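Local coordinates for fatty acid/retinol binding protein protein 7, isoform A, confirmed BY transcript evidence (Caenorhabditis elegans, PDB 2W9Y) that probably binds and carries fatty acids such as oleic acid, and retinoids, as a small, all-helical lipid-binding protein of nematodes, at residues F16-L21 and N135-F140; P33-V38 and D53-K58. One frame throughout, in Å; residues are numbered along the deposited sequence. Where two conformers were deposited one is given.

How the contacts relate
Both contacts belong to the single, all-helical domain of this fatty-acid and retinol-binding protein, but they hold different ends of it. Contact 1 ties the start of helix 18-26 to the C-terminal tail that follows helix 125-134, and so brings together parts of the chain 114 residues apart. Contact 2 lies within the span of chain that contact 1 closes and is far more local, pairing helix 32-39 with helix 51-58. Helices 18-26 and 32-39 are consecutive, so the chain passes from one contact almost directly into the next. The centres of the two lie 24 Å apart, on opposite sides of the middle of the molecule, and their nearest atoms stay about 9 Å from each other.

Contact 1: residues F16-L21 and N135-F140; sequences FPTEQL and NPDIKF
One carboxylate oxygen, Asp137 OD2, grips the first turn of helix 18-26 through two hydrogen bonds, a side-chain capping of the helix N-terminus from outside the helix, where Pro17 holds the N-cap position but has no side-chain acceptor. Thr18 N donates to Asp137 OD2 at 3.0 Å, with an N-H...O angle of 153° and an approach nearly along the C-O axis. The hydroxyl Thr18 OG1 donates to the same Asp137 OD2 at 2.8 Å, meeting that oxygen's anti lone pair, the one turned away from OD1. Asp137 reaches the helix with CG between its own backbone N and carbonyl carbon, chi1 53°, while Thr18 keeps OG1 near its backbone N. Arg76 adds salt bridges to Asp137 OD2 and Glu19 OE2, which should offset the repulsion between the two acids.

Asp137 sits in a type I turn from Asn135 to Ile138, closed by Ile138 N to Asn135 O at 3.2 Å. Beyond it the packing is looser: Ile138 CD1 comes to 4.3 Å from Pro17 CG, and Ile138 CG1 lies 4.0 Å from Phe16 O. The other branch, Ile138 CG2, stands 3.5 Å above the ring plane of Phe140, over its centre.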
loop_
_atom_site.group_PDB
_atom_site.type_symbol
_atom_site.label_atom_id
_atom_site.label_comp_id
_atom_site.label_asym_id
_atom_site.label_seq_id
_atom_site.Cartn_x
_atom_site.Cartn_y
_atom_site.Cartn_z
ATOM N N PHE A 16 5.952 -2.623 1.416
ATOM C CA PHE A 16 5.386 -1.468 0.702
ATOM C C PHE A 16 5.906 -1.418 -0.764
ATOM O O PHE A 16 7.105 -1.422 -0.959
ATOM C CB PHE A 16 5.766 -0.116 1.407
ATOM C CG PHE A 16 4.697 0.383 2.360
ATOM C CD1 PHE A 16 4.327 -0.350 3.515
ATOM C CD2 PHE A 16 4.013 1.540 2.074
ATOM C CE1 PHE A 16 3.307 0.105 4.350
ATOM C CE2 PHE A 16 3.021 2.014 2.900
ATOM C CZ PHE A 16 2.652 1.297 4.038
ATOM N N PRO A 17 5.007 -1.404 -1.756
ATOM C CA PRO A 17 5.517 -1.074 -3.126
ATOM C C PRO A 17 6.110 0.323 -3.181
ATOM O O PRO A 17 5.733 1.196 -2.399
ATOM C CB PRO A 17 4.271 -1.135 -4.005
ATOM C CG PRO A 17 3.276 -2.089 -3.224
ATOM C CD PRO A 17 3.533 -1.698 -1.774
ATOM N N THR A 18 7.058 0.515 -4.090
ATOM C CA THR A 18 7.747 1.800 -4.299
ATOM C C THR A 18 6.768 2.938 -4.506
ATOM O O THR A 18 6.928 4.054 -3.878
ATOM C CB THR A 18 8.802 1.717 -5.426
ATOM O OG1 THR A 18 9.863 0.842 -4.953
ATOM C CG2 THR A 18 9.440 3.131 -5.662
ATOM N N GLU A 19 5.729 2.654 -5.300
ATOM C CA GLU A 19 4.799 3.707 -5.619
ATOM C C GLU A 19 4.028 4.219 -4.371
ATOM O O GLU A 19 3.811 5.431 -4.260
ATOM C CB GLU A 19 3.851 3.323 -6.758
ATOM C CG GLU A 19 3.091 1.959 -6.540
ATOM C CD GLU A 19 3.821 0.737 -7.146
ATOM O OE1 GLU A 19 3.111 -0.239 -7.595
ATOM O OE2 GLU A 19 5.082 0.714 -7.159
ATOM N N GLN A 20 3.662 3.340 -3.434
ATOM C CA GLN A 20 3.038 3.808 -2.180
ATOM C C GLN A 20 3.999 4.692 -1.402
ATOM O O GLN A 20 3.565 5.699 -0.874
ATOM C CB GLN A 20 2.543 2.661 -1.264
ATOM C CG GLN A 20 1.013 2.303 -1.408
ATOM C CD GLN A 20 0.759 1.319 -2.566
ATOM O OE1 GLN A 20 1.655 0.973 -3.336
ATOM N NE2 GLN A 20 -0.464 0.883 -2.688
ATOM N N LEU A 21 5.279 4.294 -1.306
ATOM C CA LEU A 21 6.244 5.055 -0.517
ATOM C C LEU A 21 6.524 6.390 -1.165
ATOM O O LEU A 21 6.624 7.406 -0.446
ATOM C CB LEU A 21 7.561 4.269 -0.364
ATOM C CG LEU A 21 7.460 3.043 0.539
ATOM C CD1 LEU A 21 8.747 2.122 0.530
ATOM C CD2 LEU A 21 7.198 3.449 1.989
ATOM N N ASN A 135 7.749 -8.007 -8.214
ATOM C CA ASN A 135 7.928 -7.003 -7.121
ATOM C C ASN A 135 9.397 -7.059 -6.624
ATOM O O ASN A 135 9.637 -7.460 -5.520
ATOM C CB ASN A 135 7.001 -7.368 -5.918
ATOM C CG ASN A 135 5.537 -7.482 -6.310
ATOM O OD1 ASN A 135 4.778 -6.499 -6.242
ATOM N ND2 ASN A 135 5.103 -8.741 -6.728
ATOM N N PRO A 136 10.377 -6.687 -7.454
ATOM C CA PRO A 136 11.805 -6.844 -7.100
ATOM C C PRO A 136 12.169 -5.844 -5.996
ATOM O O PRO A 136 13.194 -6.018 -5.333
ATOM C CB PRO A 136 12.554 -6.494 -8.412
ATOM C CG PRO A 136 11.505 -5.764 -9.260
ATOM C CD PRO A 136 10.168 -6.199 -8.834
ATOM N N ASP A 137 11.269 -4.882 -5.743
ATOM C CA ASP A 137 11.521 -3.834 -4.711
ATOM C C ASP A 137 11.000 -4.215 -3.317
ATOM O O ASP A 137 11.269 -3.510 -2.325
ATOM C CB ASP A 137 10.865 -2.502 -5.132
ATOM C CG ASP A 137 9.391 -2.663 -5.462
ATOM O OD1 ASP A 137 8.947 -3.805 -5.871
ATOM O OD2 ASP A 137 8.682 -1.647 -5.371
ATOM N N ILE A 138 10.268 -5.318 -3.224
ATOM C CA ILE A 138 9.709 -5.757 -1.946
ATOM C C ILE A 138 10.566 -6.839 -1.263
ATOM O O ILE A 138 11.098 -7.700 -1.920
ATOM C CB ILE A 138 8.262 -6.313 -2.223
ATOM C CG1 ILE A 138 7.356 -5.100 -2.465
ATOM C CG2 ILE A 138 7.728 -7.208 -1.046
ATOM C CD1 ILE A 138 5.818 -5.487 -2.700
ATOM N N LYS A 139 10.709 -6.745 0.064
ATOM C CA LYS A 139 11.382 -7.765 0.846
ATOM C C LYS A 139 10.294 -8.704 1.453
ATOM O O LYS A 139 9.699 -8.404 2.508
ATOM C CB LYS A 139 12.214 -7.102 1.950
ATOM C CG LYS A 139 13.155 -8.119 2.721
ATOM C CD LYS A 139 13.917 -7.432 3.859
ATOM C CE LYS A 139 14.623 -8.497 4.688
ATOM N NZ LYS A 139 15.418 -7.830 5.737
ATOM N N PHE A 140 10.059 -9.844 0.821
ATOM C CA PHE A 140 8.945 -10.669 1.225
ATOM C C PHE A 140 9.259 -11.415 2.515
ATOM O O PHE A 140 10.441 -11.721 2.814
ATOM C CB PHE A 140 8.617 -11.702 0.122
ATOM C CG PHE A 140 7.917 -11.102 -1.042
ATOM C CD1 PHE A 140 6.557 -10.922 -1.005
ATOM C CD2 PHE A 140 8.626 -10.701 -2.180
ATOM C CE1 PHE A 140 5.887 -10.308 -2.036
ATOM C CE2 PHE A 140 7.972 -10.113 -3.235
ATOM C CZ PHE A 140 6.602 -9.937 -3.216
ATOM O OXT PHE A 140 8.350 -11.792 3.285
#

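Contact 2: residues P33-V38 and D53-K58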
loop_
_atom_site.group_PDB
_atom_site.type_symbol
_atom_site.label_atom_id
_atom_site.label_comp_id
_atom_site.label_asym_id
_atom_site.label_seq_id
_atom_site.Cartn_x
_atom_site.Cartn_y
_atom_site.Cartn_z
ATOM N N PRO A 33 -3.944 16.848 5.435
ATOM C CA PRO A 33 -5.267 16.982 6.039
ATOM C C PRO A 33 -6.390 16.655 5.043
ATOM O O PRO A 33 -7.485 16.313 5.470
ATOM C CB PRO A 33 -5.353 18.466 6.450
ATOM C CG PRO A 33 -3.980 18.930 6.530
ATOM C CD PRO A 33 -3.086 18.026 5.646
ATOM N N VAL A 34 -6.127 16.807 3.742
ATOM C CA VAL A 34 -7.115 16.373 2.719
ATOM C C VAL A 34 -7.297 14.859 2.835
ATOM O O VAL A 34 -8.416 14.363 2.906
ATOM C CB VAL A 34 -6.689 16.719 1.271
ATOM C CG1 VAL A 34 -7.703 16.134 0.216
ATOM C CG2 VAL A 34 -6.515 18.227 1.080
ATOM N N LEU A 35 -6.207 14.104 2.924
ATOM C CA LEU A 35 -6.353 12.640 3.043
ATOM C C LEU A 35 -7.028 12.270 4.353
ATOM O O LEU A 35 -7.866 11.391 4.402
ATOM C CB LEU A 35 -4.949 11.970 3.012
ATOM C CG LEU A 35 -4.252 12.210 1.648
ATOM C CD1 LEU A 35 -2.847 11.622 1.623
ATOM C CD2 LEU A 35 -5.164 11.636 0.473
ATOM N N HIS A 36 -6.636 12.940 5.427
ATOM C CA HIS A 36 -7.247 12.727 6.732
ATOM C C HIS A 36 -8.746 12.910 6.645
ATOM O O HIS A 36 -9.492 12.023 7.040
ATOM C CB HIS A 36 -6.655 13.765 7.750
ATOM C CG HIS A 36 -6.932 13.447 9.186
ATOM N ND1 HIS A 36 -8.147 13.686 9.783
ATOM C CD2 HIS A 36 -6.129 12.964 10.155
ATOM C CE1 HIS A 36 -8.107 13.315 11.047
ATOM N NE2 HIS A 36 -6.883 12.889 11.308
ATOM N N GLU A 37 -9.208 14.071 6.187
ATOM C CA GLU A 37 -10.663 14.305 6.096
ATOM C C GLU A 37 -11.393 13.186 5.295
ATOM O O GLU A 37 -12.485 12.688 5.674
ATOM C CB GLU A 37 -10.886 15.706 5.493
ATOM C CG GLU A 37 -12.284 16.333 5.539
ATOM C CD GLU A 37 -12.370 17.627 4.685
ATOM O OE1 GLU A 37 -11.302 18.204 4.334
ATOM O OE2 GLU A 37 -13.507 18.081 4.372
ATOM N N VAL A 38 -10.814 12.758 4.201
ATOM C CA VAL A 38 -11.522 11.801 3.352
ATOM C C VAL A 38 -11.487 10.435 3.947
ATOM O O VAL A 38 -12.540 9.774 3.986
ATOM C CB VAL A 38 -10.936 11.710 1.926
ATOM C CG1 VAL A 38 -11.589 10.530 1.168
ATOM C CG2 VAL A 38 -11.203 12.986 1.209
ATOM N N ASP A 53 -12.040 9.277 -6.170
ATOM C CA ASP A 53 -13.100 10.214 -6.463
ATOM C C ASP A 53 -13.237 11.267 -5.369
ATOM O O ASP A 53 -13.195 12.455 -5.637
ATOM C CB ASP A 53 -14.366 9.413 -6.596
ATOM C CG ASP A 53 -14.074 7.981 -7.044
ATOM O OD1 ASP A 53 -14.509 7.639 -8.156
ATOM O OD2 ASP A 53 -13.386 7.193 -6.317
ATOM N N GLU A 54 -13.369 10.846 -4.125
ATOM C CA GLU A 54 -13.516 11.789 -3.028
ATOM C C GLU A 54 -12.295 12.706 -2.813
ATOM O O GLU A 54 -12.434 13.934 -2.592
ATOM C CB GLU A 54 -13.781 11.012 -1.744
ATOM C CG GLU A 54 -15.158 10.348 -1.714
ATOM C CD GLU A 54 -15.247 9.294 -0.615
ATOM O OE1 GLU A 54 -14.466 9.392 0.357
ATOM O OE2 GLU A 54 -16.089 8.367 -0.713
ATOM N N VAL A 55 -11.103 12.125 -2.867
ATOM C CA VAL A 55 -9.923 12.939 -2.747
ATOM C C VAL A 55 -9.829 13.970 -3.861
ATOM O O VAL A 55 -9.454 15.135 -3.614
ATOM C CB VAL A 55 -8.602 12.075 -2.752
ATOM C CG1 VAL A 55 -7.363 12.975 -2.800
ATOM C CG2 VAL A 55 -8.509 11.068 -1.547
ATOM N N SER A 56 -10.159 13.570 -5.093
ATOM C CA SER A 56 -9.867 14.438 -6.249
ATOM C C SER A 56 -10.854 15.607 -6.268
ATOM O O SER A 56 -10.531 16.695 -6.724
ATOM C CB SER A 56 -9.930 13.649 -7.561
ATOM O OG SER A 56 -9.191 12.438 -7.482
ATOM N N LYS A 57 -12.044 15.357 -5.743
ATOM C CA LYS A 57 -13.080 16.377 -5.535
ATOM C C LYS A 57 -12.505 17.537 -4.713
ATOM O O LYS A 57 -12.792 18.709 -4.951
ATOM C CB LYS A 57 -14.258 15.742 -4.778
ATOM C CG LYS A 57 -15.182 16.714 -4.009
ATOM C CD LYS A 57 -16.609 16.132 -3.833
ATOM C CE LYS A 57 -17.629 17.196 -3.389
ATOM N NZ LYS A 57 -19.014 16.921 -3.897
ATOM N N LYS A 58 -11.686 17.177 -3.729
ATOM C CA LYS A 58 -11.097 18.150 -2.827
ATOM C C LYS A 58 -9.767 18.736 -3.291
ATOM O O LYS A 58 -9.490 19.875 -2.991
ATOM C CB LYS A 58 -10.968 17.526 -1.453
ATOM C CG LYS A 58 -12.292 17.527 -0.705
ATOM C CD LYS A 58 -12.379 16.409 0.282
ATOM C CE LYS A 58 -13.220 16.800 1.531
ATOM N NZ LYS A 58 -14.239 17.898 1.314
#
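Lys58 reaches from helix 51-58 across to helix 32-39 and touches three residues on the way. Its CB, which points at the other helix, lies 3.9 Å from Val34 CG1, the two side chains running alongside each other but heading opposite ways. CG stands opposite the carbonyl carbon, on the side of the backbone N, and carries the chain on to CD, which rests 3.7 Å from Val38 CG2. Bends at chi3 (147°) and chi4 (25°) then turn the end of the lysine toward Glu37, whose extended chain it meets at about a right angle. There Lys58 CE approaches Glu37 OE2 to 3.1 Å, and Lys58 NZ forms a salt bridge with Glu37 OE2 at 3.1 Å, weak as a hydrogen bond. Both partners are exposed, so this ionic link lies at the solvent side of the interface.

The pair is an oblique helix packing, antiparallel in sense, in the all-alpha fold of the family: the axes of the two short segments lie at 135° and approach to 9.8 Å. Beneath the salt bridge, Val34, Leu35, Val38 and Val55 form the apolar part of the interface. Val38 has CG1 anti to its backbone N, which sends that methyl between Val55 CG2 and the side chain of Glu54. Leu35 starts out away from helix 51-58, yet its CD2 returns to lie 3.9 Å from Val55 CG2, the two side chains meeting at a slant. Leu62 of helix 60-75 touches Val34, Leu35 and Val55, extending this apolar layer to a third helix.

Glu54 flanks Val38 with an extended chain beyond CG; its carboxylate oxygen OE1 is buried against Val38 CG1 at 3.2 Å and has no polar partner in the model.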